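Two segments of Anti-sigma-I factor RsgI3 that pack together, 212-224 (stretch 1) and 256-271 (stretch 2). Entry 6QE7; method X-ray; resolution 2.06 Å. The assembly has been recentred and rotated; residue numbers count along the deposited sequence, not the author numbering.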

# COMPACT_ATOMS: atom_id res chain seq x y z
N PHE A 212 9.66 -1.98 -17.50
CA PHE A 212 10.82 -2.21 -16.61
C PHE A 212 11.94 -2.68 -17.51
O PHE A 212 11.68 -3.33 -18.52
CB PHE A 212 10.50 -3.15 -15.45
CG PHE A 212 9.50 -2.55 -14.50
CD1 PHE A 212 8.15 -2.57 -14.81
CD2 PHE A 212 9.92 -1.89 -13.36
CE1 PHE A 212 7.23 -1.91 -14.00
CE2 PHE A 212 8.99 -1.27 -12.54
CZ PHE A 212 7.65 -1.28 -12.87
N HIS A 213 13.15 -2.27 -17.16
CA HIS A 213 14.38 -2.50 -17.93
C HIS A 213 15.39 -3.07 -16.96
O HIS A 213 15.42 -2.58 -15.81
CB HIS A 213 14.91 -1.21 -18.52
CG HIS A 213 13.93 -0.37 -19.24
ND1 HIS A 213 13.86 -0.34 -20.62
CD2 HIS A 213 13.05 0.57 -18.77
CE1 HIS A 213 12.95 0.55 -20.98
NE2 HIS A 213 12.46 1.14 -19.85
N THR A 214 16.07 -4.16 -17.34
CA THR A 214 17.26 -4.66 -16.61
C THR A 214 18.47 -4.49 -17.52
O THR A 214 18.40 -4.69 -18.75
CB THR A 214 17.12 -6.07 -16.06
OG1 THR A 214 16.89 -6.85 -17.22
CG2 THR A 214 16.01 -6.23 -15.04
N VAL A 215 19.52 -4.05 -16.89
CA VAL A 215 20.92 -4.03 -17.37
C VAL A 215 21.68 -4.94 -16.41
O VAL A 215 21.74 -4.64 -15.20
CB VAL A 215 21.55 -2.63 -17.45
CG1 VAL A 215 23.01 -2.69 -17.98
CG2 VAL A 215 20.75 -1.74 -18.34
N ALA A 216 22.26 -6.03 -16.94
CA ALA A 216 22.80 -7.09 -16.08
C ALA A 216 23.98 -7.84 -16.71
O ALA A 216 23.84 -8.26 -17.85
CB ALA A 216 21.64 -8.01 -15.87
N ASN A 217 24.97 -8.20 -15.90
CA ASN A 217 26.13 -9.03 -16.33
C ASN A 217 25.84 -10.55 -16.21
O ASN A 217 26.69 -11.36 -16.60
CB ASN A 217 27.38 -8.64 -15.54
CG ASN A 217 28.02 -7.36 -16.03
OD1 ASN A 217 27.49 -6.68 -16.91
ND2 ASN A 217 29.16 -7.00 -15.45
N GLY A 218 24.68 -10.95 -15.74
CA GLY A 218 24.34 -12.38 -15.57
C GLY A 218 22.89 -12.59 -15.89
O GLY A 218 22.37 -11.93 -16.80
N GLY A 219 22.26 -13.57 -15.27
CA GLY A 219 20.85 -13.89 -15.51
C GLY A 219 19.91 -13.05 -14.63
O GLY A 219 20.25 -12.82 -13.44
N VAL A 220 18.74 -12.69 -15.17
CA VAL A 220 17.70 -11.92 -14.44
C VAL A 220 16.33 -12.55 -14.65
O VAL A 220 16.03 -13.09 -15.75
CB VAL A 220 17.67 -10.45 -14.90
CG1 VAL A 220 18.86 -9.70 -14.36
CG2 VAL A 220 17.62 -10.32 -16.40
N ARG A 221 15.52 -12.45 -13.63
CA ARG A 221 14.04 -12.54 -13.74
C ARG A 221 13.41 -11.38 -12.97
O ARG A 221 13.92 -11.05 -11.86
CB ARG A 221 13.55 -13.88 -13.19
CG ARG A 221 13.96 -15.08 -14.02
CD ARG A 221 13.32 -16.32 -13.42
NE ARG A 221 13.33 -17.33 -14.47
CZ ARG A 221 13.98 -18.48 -14.38
NH1 ARG A 221 14.67 -18.79 -13.30
NH2 ARG A 221 13.90 -19.34 -15.39
N VAL A 222 12.32 -10.83 -13.52
CA VAL A 222 11.49 -9.75 -12.88
C VAL A 222 10.00 -10.11 -12.95
O VAL A 222 9.48 -10.38 -14.03
CB VAL A 222 11.70 -8.38 -13.48
CG1 VAL A 222 10.83 -7.35 -12.75
CG2 VAL A 222 13.19 -7.97 -13.48
N TRP A 223 9.41 -10.18 -11.78
CA TRP A 223 7.95 -10.20 -11.59
C TRP A 223 7.46 -8.85 -11.02
O TRP A 223 8.09 -8.33 -10.07
CB TRP A 223 7.62 -11.26 -10.57
CG TRP A 223 7.86 -12.66 -10.99
CD1 TRP A 223 6.95 -13.58 -11.44
CD2 TRP A 223 9.11 -13.34 -10.88
NE1 TRP A 223 7.56 -14.79 -11.61
CE2 TRP A 223 8.88 -14.69 -11.25
CE3 TRP A 223 10.36 -12.96 -10.44
CZ2 TRP A 223 9.89 -15.65 -11.24
CZ3 TRP A 223 11.39 -13.91 -10.46
CH2 TRP A 223 11.14 -15.23 -10.82
N ILE A 224 6.39 -8.31 -11.60
CA ILE A 224 5.60 -7.15 -11.12
C ILE A 224 4.16 -7.62 -11.02
O ILE A 224 3.66 -8.25 -11.98
CB ILE A 224 5.75 -5.91 -12.02
CG1 ILE A 224 7.22 -5.53 -12.22
CG2 ILE A 224 4.98 -4.72 -11.42
CD1 ILE A 224 7.80 -4.72 -11.06
N ILE A 256 6.72 -6.90 -6.04
CA ILE A 256 7.87 -6.93 -6.97
C ILE A 256 8.79 -8.06 -6.46
O ILE A 256 9.03 -8.13 -5.25
CB ILE A 256 8.58 -5.57 -7.07
CG1 ILE A 256 9.83 -5.68 -7.97
CG2 ILE A 256 8.94 -4.99 -5.70
CD1 ILE A 256 10.55 -4.39 -8.32
N LYS A 257 9.27 -8.88 -7.39
CA LYS A 257 10.36 -9.86 -7.18
C LYS A 257 11.35 -9.68 -8.32
O LYS A 257 10.91 -9.54 -9.51
CB LYS A 257 9.81 -11.28 -7.03
CG LYS A 257 10.89 -12.32 -6.70
CD LYS A 257 10.32 -13.67 -6.17
CE LYS A 257 9.38 -14.30 -7.17
NZ LYS A 257 8.95 -15.66 -6.74
N VAL A 258 12.62 -9.59 -7.95
CA VAL A 258 13.76 -9.55 -8.89
C VAL A 258 14.75 -10.63 -8.42
O VAL A 258 15.10 -10.69 -7.20
CB VAL A 258 14.42 -8.15 -8.99
CG1 VAL A 258 15.62 -8.14 -9.96
CG2 VAL A 258 13.45 -7.11 -9.48
N GLU A 259 15.19 -11.45 -9.39
CA GLU A 259 16.23 -12.50 -9.19
C GLU A 259 17.39 -12.24 -10.18
O GLU A 259 17.17 -11.89 -11.37
CB GLU A 259 15.63 -13.92 -9.29
CG GLU A 259 14.75 -14.36 -8.12
CD GLU A 259 13.99 -15.69 -8.24
OE1 GLU A 259 13.94 -16.27 -9.34
OE2 GLU A 259 13.39 -16.10 -7.24
N TYR A 260 18.60 -12.39 -9.67
CA TYR A 260 19.88 -12.15 -10.39
C TYR A 260 20.80 -13.34 -10.12
O TYR A 260 20.98 -13.76 -8.98
CB TYR A 260 20.58 -10.88 -9.89
CG TYR A 260 21.93 -10.64 -10.53
CD1 TYR A 260 22.00 -10.45 -11.90
CD2 TYR A 260 23.12 -10.66 -9.84
CE1 TYR A 260 23.20 -10.25 -12.55
CE2 TYR A 260 24.35 -10.53 -10.49
CZ TYR A 260 24.39 -10.31 -11.85
OH TYR A 260 25.55 -10.13 -12.58
N CYS A 261 21.45 -13.83 -11.15
CA CYS A 261 22.55 -14.79 -10.97
C CYS A 261 23.76 -14.30 -11.77
O CYS A 261 23.67 -13.79 -12.85
CB CYS A 261 22.07 -16.20 -11.24
SG CYS A 261 21.67 -16.54 -12.97
N ASN A 262 24.88 -14.36 -11.12
CA ASN A 262 26.22 -14.18 -11.68
C ASN A 262 26.80 -15.54 -12.09
O ASN A 262 26.71 -16.50 -11.29
CB ASN A 262 27.09 -13.59 -10.59
CG ASN A 262 28.18 -12.83 -11.27
OD1 ASN A 262 27.83 -11.96 -12.07
ND2 ASN A 262 29.43 -13.23 -11.02
N TYR A 263 27.45 -15.63 -13.23
CA TYR A 263 28.04 -16.92 -13.70
C TYR A 263 29.59 -16.83 -13.70
O TYR A 263 30.39 -17.75 -14.20
CB TYR A 263 27.40 -17.26 -15.04
CG TYR A 263 25.92 -17.57 -15.08
CD1 TYR A 263 25.45 -18.77 -14.55
CD2 TYR A 263 24.99 -16.73 -15.71
CE1 TYR A 263 24.10 -19.11 -14.63
CE2 TYR A 263 23.65 -17.08 -15.84
CZ TYR A 263 23.21 -18.28 -15.31
OH TYR A 263 21.91 -18.71 -15.35
N GLY A 264 30.08 -15.76 -13.09
CA GLY A 264 31.51 -15.60 -12.75
C GLY A 264 32.06 -14.29 -13.27
O GLY A 264 33.22 -13.93 -12.86
N GLU A 265 31.28 -13.60 -14.12
CA GLU A 265 31.67 -12.28 -14.68
C GLU A 265 31.75 -11.30 -13.50
O GLU A 265 31.30 -11.62 -12.40
CB GLU A 265 30.70 -11.85 -15.78
CG GLU A 265 31.01 -12.53 -17.10
CD GLU A 265 30.57 -13.98 -17.16
OE1 GLU A 265 29.63 -14.34 -16.40
OE2 GLU A 265 31.15 -14.77 -17.95
N PRO A 266 32.37 -10.10 -13.67
CA PRO A 266 32.21 -9.02 -12.70
C PRO A 266 30.72 -8.66 -12.69
O PRO A 266 30.13 -8.60 -13.80
CB PRO A 266 33.07 -7.87 -13.23
CG PRO A 266 33.27 -8.18 -14.71
CD PRO A 266 33.16 -9.69 -14.84
N ALA A 267 30.13 -8.59 -11.48
CA ALA A 267 28.66 -8.63 -11.30
C ALA A 267 28.12 -7.20 -11.46
O ALA A 267 28.74 -6.26 -10.97
CB ALA A 267 28.27 -9.19 -9.98
N PHE A 268 26.95 -7.08 -12.08
CA PHE A 268 26.28 -5.79 -12.35
C PHE A 268 24.80 -6.09 -12.48
O PHE A 268 24.49 -6.96 -13.27
CB PHE A 268 26.79 -5.21 -13.67
CG PHE A 268 26.42 -3.80 -14.03
CD1 PHE A 268 25.19 -3.52 -14.60
CD2 PHE A 268 27.33 -2.77 -13.87
CE1 PHE A 268 24.87 -2.22 -14.97
CE2 PHE A 268 27.02 -1.46 -14.25
CZ PHE A 268 25.80 -1.20 -14.82
N ILE A 269 23.96 -5.34 -11.79
CA ILE A 269 22.50 -5.30 -12.12
C ILE A 269 21.89 -3.95 -11.72
O ILE A 269 22.07 -3.49 -10.56
CB ILE A 269 21.80 -6.51 -11.46
CG1 ILE A 269 20.29 -6.49 -11.77
CG2 ILE A 269 22.14 -6.51 -9.98
CD1 ILE A 269 19.58 -7.69 -11.34
N LYS A 270 21.21 -3.33 -12.68
CA LYS A 270 20.35 -2.11 -12.45
C LYS A 270 18.92 -2.49 -12.84
O LYS A 270 18.80 -3.23 -13.82
CB LYS A 270 20.82 -0.93 -13.31
CG LYS A 270 22.17 -0.31 -12.97
CD LYS A 270 22.70 0.68 -14.03
CE LYS A 270 23.78 1.65 -13.56
NZ LYS A 270 24.70 1.11 -12.51
N LEU A 271 17.90 -2.00 -12.10
CA LEU A 271 16.45 -2.09 -12.49
C LEU A 271 16.00 -0.67 -12.76
O LEU A 271 16.22 0.21 -11.88
CB LEU A 271 15.59 -2.78 -11.40
CG LEU A 271 14.09 -2.85 -11.67
CD1 LEU A 271 13.78 -3.86 -12.77
CD2 LEU A 271 13.33 -3.18 -10.42

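The two stretches meet as two antiparallel strand pairs. Strand 219-224 runs against the strand that opens stretch 2, with 175° between their directions, and strand 212-216 runs against strand 268-271 at 168°; in both pairs the axes approach to 4.7 Å, the spacing of neighbours in a β-sheet. Together the stretches bury 1120 Å² of surface.

The hydrogen bonds fix the register. Arg 221 N donates to Glu 259 O at 2.9 Å, and Glu 259 N returns a bond to Arg 221 O at 2.8 Å with an angle of 173° at the hydrogen. Paired bonds of the same kind join Gly 219 to Cys 261 and Trp 223 to Lys 257. In the other pair, Lys 270 N reaches Val 215 O at 2.9 Å, while the return bond from Val 215 N to Lys 270 O is longer, 3.3 Å. Between these rungs, alpha carbons approach the carbonyls, as where Val 220 CA lies 3.1 Å from Glu 259 O.

Asn 217, in the turn between the strands of stretch 1, fills a pocket lined by Pro 266 and Phe 268. Its backbone N bonds Phe 268 O at 2.9 Å, and its side-chain ND2 bonds Pro 266 O at a very short 2.5 Å, so one residue is held at two points. Asn 217 CG sits 3.4 Å from Phe 268 CB, which confirms how closely the side chain fits.

Beside it, two glycines leave room for the opposing chain. An ideal CB on Gly 218 would lie 1.9 Å from Cys 261 O, and one on Gly 219 would lie 2.8 Å from Cys 261 SG; both would clash. The absent side chain of Gly 218 lets the backbone close in, with Gly 218 CA 3.1 Å from Cys 261 O. The Tyr 263 ring also lies against this turn, its CE2 3.8 Å from Gly 219 N.

On the face carrying Val 220, Val 222 and Ile 224, the packing is apolar. Val 220 CG1 touches Ile 269 CD1 at 3.7 Å and also meets the edge of the Tyr 260 ring, 4.1 Å from CD1. That ring also reaches Ala 216, whose small CB is 4.3 Å from Tyr 260 CE1. Leu 271 bridges the strands of stretch 1: its CD1 is 4.2 Å from Val 222 CG2 and 4.0 Å from Thr 214 CG2. Farther along, Ile 224 CD1 packs on Ile 256 CG1 at 3.8 Å.

The face carrying Trp 223 is more polar. Lys 257 lays its chain over one face of the indole: CE stands 3.8 Å from the centroid of the six-membered ring of Trp 223, and NZ 4.5 Å from that centroid, only 5° off the ring normal. The methylene thus supplies a CH-pi contact and the ammonium a cation-pi interaction. Glu 259 comes to the ring edge instead, with OE1 3.3 Å from Trp 223 CH2, where the partly positive ring hydrogens suit a carboxylate.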